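Local coordinates for spindle assembly abnormal protein 6 (Caenorhabditis elegans, PDB 4G79) that serves as a central scaffolding component of centrioles, ensuring their ninefold symmetry and being required for centrosome duplication, at residues Leu53-Ser58 with Asp90-Val95. Numbering follows the deposited sequence. Where two conformers were deposited one is given.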
ATOM      1  N   LEU A  53      -6.531 -21.134  -6.715  1.00 31.88           N
ATOM      2  CA  LEU A  53      -7.665 -20.329  -6.245  1.00 32.27           C
ATOM      3  C   LEU A  53      -8.275 -19.756  -7.483  1.00 36.07           C
ATOM      4  O   LEU A  53      -7.514 -19.443  -8.394  1.00 36.54           O
ATOM      5  CB  LEU A  53      -7.261 -19.205  -5.288  1.00 32.08           C
ATOM      6  CG  LEU A  53      -6.735 -19.618  -3.925  1.00 39.22           C
ATOM      7  CD1 LEU A  53      -6.366 -18.362  -3.130  1.00 40.81           C
ATOM      8  CD2 LEU A  53      -7.790 -20.434  -3.155  1.00 42.15           C
ATOM      9  N   LYS A  54      -9.608 -19.633  -7.569  1.00 30.90           N
ATOM     10  CA  LYS A  54     -10.227 -19.056  -8.763  1.00 30.08           C
ATOM     11  C   LYS A  54     -11.051 -17.851  -8.347  1.00 32.78           C
ATOM     12  O   LYS A  54     -11.812 -17.961  -7.405  1.00 31.14           O
ATOM     13  CB  LYS A  54     -11.091 -20.103  -9.494  1.00 32.94           C
ATOM     14  CG  LYS A  54     -11.725 -19.584 -10.780  1.00 37.87           C
ATOM     15  CD  LYS A  54     -12.108 -20.732 -11.652  1.00 39.64           C
ATOM     16  CE  LYS A  54     -12.840 -20.233 -12.886  1.00 58.54           C
ATOM     17  NZ  LYS A  54     -11.881 -19.853 -13.956  1.00 63.53           N
ATOM     18  N   PHE A  55     -10.867 -16.690  -9.017  1.00 30.11           N
ATOM     19  CA  PHE A  55     -11.638 -15.467  -8.732  1.00 28.82           C
ATOM     20  C   PHE A  55     -12.526 -15.217  -9.899  1.00 30.36           C
ATOM     21  O   PHE A  55     -12.052 -15.304 -11.033  1.00 28.74           O
ATOM     22  CB  PHE A  55     -10.718 -14.257  -8.483  1.00 30.83           C
ATOM     23  CG  PHE A  55      -9.977 -14.330  -7.180  1.00 32.04           C
ATOM     24  CD1 PHE A  55      -8.812 -15.080  -7.065  1.00 34.02           C
ATOM     25  CD2 PHE A  55     -10.430 -13.628  -6.065  1.00 33.17           C
ATOM     26  CE1 PHE A  55      -8.126 -15.144  -5.848  1.00 34.12           C
ATOM     27  CE2 PHE A  55      -9.737 -13.693  -4.855  1.00 36.10           C
ATOM     28  CZ  PHE A  55      -8.605 -14.465  -4.754  1.00 33.39           C
ATOM     29  N   GLU A  56     -13.819 -14.977  -9.662  1.00 28.09           N
ATOM     30  CA  GLU A  56     -14.763 -14.781 -10.771  1.00 29.81           C
ATOM     31  C   GLU A  56     -15.663 -13.630 -10.484  1.00 33.27           C
ATOM     32  O   GLU A  56     -16.211 -13.527  -9.377  1.00 32.67           O
ATOM     33  CB  GLU A  56     -15.628 -16.027 -11.037  1.00 33.29           C
ATOM     34  CG  GLU A  56     -14.895 -17.286 -11.501  1.00 47.29           C
ATOM     35  CD  GLU A  56     -15.777 -18.520 -11.515  1.00 63.58           C
ATOM     36  OE1 GLU A  56     -15.861 -19.199 -10.464  1.00 45.18           O
ATOM     37  OE2 GLU A  56     -16.413 -18.789 -12.561  1.00 56.91           O
ATOM     38  N   ILE A  57     -15.821 -12.741 -11.479  1.00 31.42           N
ATOM     39  CA  ILE A  57     -16.734 -11.607 -11.311  1.00 29.88           C
ATOM     40  C   ILE A  57     -17.763 -11.611 -12.455  1.00 32.71           C
ATOM     41  O   ILE A  57     -17.470 -12.031 -13.579  1.00 32.44           O
ATOM     42  CB  ILE A  57     -16.061 -10.230 -11.152  1.00 33.05           C
ATOM     43  CG1 ILE A  57     -15.284  -9.782 -12.396  1.00 34.53           C
ATOM     44  CG2 ILE A  57     -15.270 -10.059  -9.810  1.00 32.48           C
ATOM     45  CD1 ILE A  57     -14.957  -8.291 -12.352  1.00 40.90           C
ATOM     46  N   SER A  58     -18.979 -11.192 -12.131  1.00 29.80           N
ATOM     47  CA  SER A  58     -20.083 -11.060 -13.086  1.00 31.28           C
ATOM     48  C   SER A  58     -21.026 -10.001 -12.598  1.00 35.69           C
ATOM     49  O   SER A  58     -20.959  -9.599 -11.434  1.00 32.34           O
ATOM     50  CB  SER A  58     -20.827 -12.384 -13.270  1.00 35.02           C
ATOM     51  OG  SER A  58     -21.358 -12.853 -12.041  1.00 38.99           O
ATOM     52  N   ASP A  90      -1.878 -20.507   1.574  1.00 37.77           N
ATOM     53  CA  ASP A  90      -2.885 -21.270   2.326  0.50 37.73           C
ATOM     54  C   ASP A  90      -3.819 -20.344   3.131  1.00 41.76           C
ATOM     55  O   ASP A  90      -5.027 -20.553   3.199  1.00 42.18           O
ATOM     56  CB  ASP A  90      -2.171 -22.245   3.283  0.50 40.57           C
ATOM     57  CG  ASP A  90      -3.094 -23.217   3.991  0.50 46.92           C
ATOM     58  OD1 ASP A  90      -3.496 -24.215   3.360  0.50 47.65           O
ATOM     59  OD2 ASP A  90      -3.395 -22.989   5.184  0.50 50.72           O
ATOM     60  N   ALA A  91      -3.233 -19.347   3.788  1.00 38.40           N
ATOM     61  CA  ALA A  91      -3.988 -18.429   4.639  1.00 36.47           C
ATOM     62  C   ALA A  91      -4.695 -17.343   3.814  1.00 37.30           C
ATOM     63  O   ALA A  91      -5.726 -16.826   4.244  1.00 36.91           O
ATOM     64  CB  ALA A  91      -3.054 -17.785   5.645  1.00 38.10           C
ATOM     65  N   PHE A  92      -4.152 -17.009   2.639  1.00 31.21           N
ATOM     66  CA  PHE A  92      -4.672 -15.909   1.821  1.00 30.18           C
ATOM     67  C   PHE A  92      -6.188 -15.952   1.569  1.00 35.82           C
ATOM     68  O   PHE A  92      -6.796 -14.912   1.836  1.00 35.40           O
ATOM     69  CB  PHE A  92      -3.930 -15.794   0.494  1.00 31.27           C
ATOM     70  CG  PHE A  92      -4.449 -14.724  -0.435  1.00 30.39           C
ATOM     71  CD1 PHE A  92      -4.277 -13.371  -0.129  1.00 32.28           C
ATOM     72  CD2 PHE A  92      -5.004 -15.060  -1.663  1.00 32.71           C
ATOM     73  CE1 PHE A  92      -4.692 -12.381  -1.017  1.00 31.43           C
ATOM     74  CE2 PHE A  92      -5.422 -14.068  -2.550  1.00 34.10           C
ATOM     75  CZ  PHE A  92      -5.282 -12.735  -2.214  1.00 32.63           C
ATOM     76  N   PRO A  93      -6.859 -17.047   1.095  1.00 33.69           N
ATOM     77  CA  PRO A  93      -8.319 -16.939   0.865  1.00 33.72           C
ATOM     78  C   PRO A  93      -9.103 -16.708   2.167  1.00 34.84           C
ATOM     79  O   PRO A  93     -10.040 -15.937   2.182  1.00 33.54           O
ATOM     80  CB  PRO A  93      -8.683 -18.284   0.214  1.00 35.51           C
ATOM     81  CG  PRO A  93      -7.584 -19.231   0.650  1.00 39.09           C
ATOM     82  CD  PRO A  93      -6.354 -18.382   0.680  1.00 35.15           C
ATOM     83  N   LYS A  94      -8.686 -17.328   3.243  1.00 33.18           N
ATOM     84  CA  LYS A  94      -9.312 -17.209   4.559  1.00 34.27           C
ATOM     85  C   LYS A  94      -9.303 -15.758   5.058  1.00 36.11           C
ATOM     86  O   LYS A  94     -10.319 -15.253   5.513  1.00 34.63           O
ATOM     87  CB  LYS A  94      -8.566 -18.106   5.578  1.00 38.56           C
ATOM     88  CG  LYS A  94      -8.365 -19.562   5.129  1.00 58.58           C
ATOM     89  CD  LYS A  94      -7.519 -20.341   6.141  1.00 70.18           C
ATOM     90  CE  LYS A  94      -7.402 -21.800   5.781  1.00 85.16           C
ATOM     91  NZ  LYS A  94      -6.508 -22.522   6.726  1.00100.85           N
ATOM     92  N   VAL A  95      -8.141 -15.114   5.010  1.00 33.84           N
ATOM     93  CA  VAL A  95      -7.956 -13.742   5.502  1.00 33.44           C
ATOM     94  C   VAL A  95      -8.700 -12.765   4.582  1.00 32.71           C
ATOM     95  O   VAL A  95      -9.345 -11.844   5.071  1.00 30.96           O
ATOM     96  CB  VAL A  95      -6.435 -13.420   5.657  1.00 38.61           C
ATOM     97  CG1 VAL A  95      -6.226 -12.020   6.190  1.00 40.28           C
ATOM     98  CG2 VAL A  95      -5.762 -14.416   6.617  1.00 39.23           C
TER
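Leu-53 meets both Phe-92 and Pro-93 through the fork of its isobutyl group. Leu-53 CD1 sits 3.8 Å from Pro-93 CD. The same methyl, Leu-53 CD1, lies 3.9 Å from Phe-92 CD2, reaching the benzyl ring at its edge and in its plane. Leu-53 CD2 reaches the CB-CG side of the proline ring, 4.0 Å from Pro-93 CG, and the leucine and proline side chains cross at about a right angle. One leucine thus touches two consecutive residues of the helix.

Two residues along strand 51-58, Phe-55 touches the same helix with the far end of its ring. Phe-55 CZ comes within 3.9 Å of Phe-92 CE2, the two side chains crossing obliquely. Phe-92 is carried out to this meeting by its first torsion, which sets CG anti to the backbone N (chi1 177°) and extends the ring from the helix toward the strand.

Around this core, Phe-92 also meets Phe-134 edge-to-face and Tyr-76 of helix 73-83 at about 45°, while Phe-55 rests on Ile-40 and Leu-71 of the flanking strands. Main-chain bonds to Leu-71 and Glu-69 hold Leu-53 and Phe-55 in the sheet. On the helix side, Val-95 N bonds to Ala-91 O at 3.1 Å.

This joins the sheet of the SAS-6 N-terminal head domain, an XRCC4-like fold, to the helix packed against it. All four touching residues are buried, and no hydrogen bond or salt bridge links the two segments; their direct contact, about 153 Å² of buried surface, is apolar and is probably driven by exclusion of water.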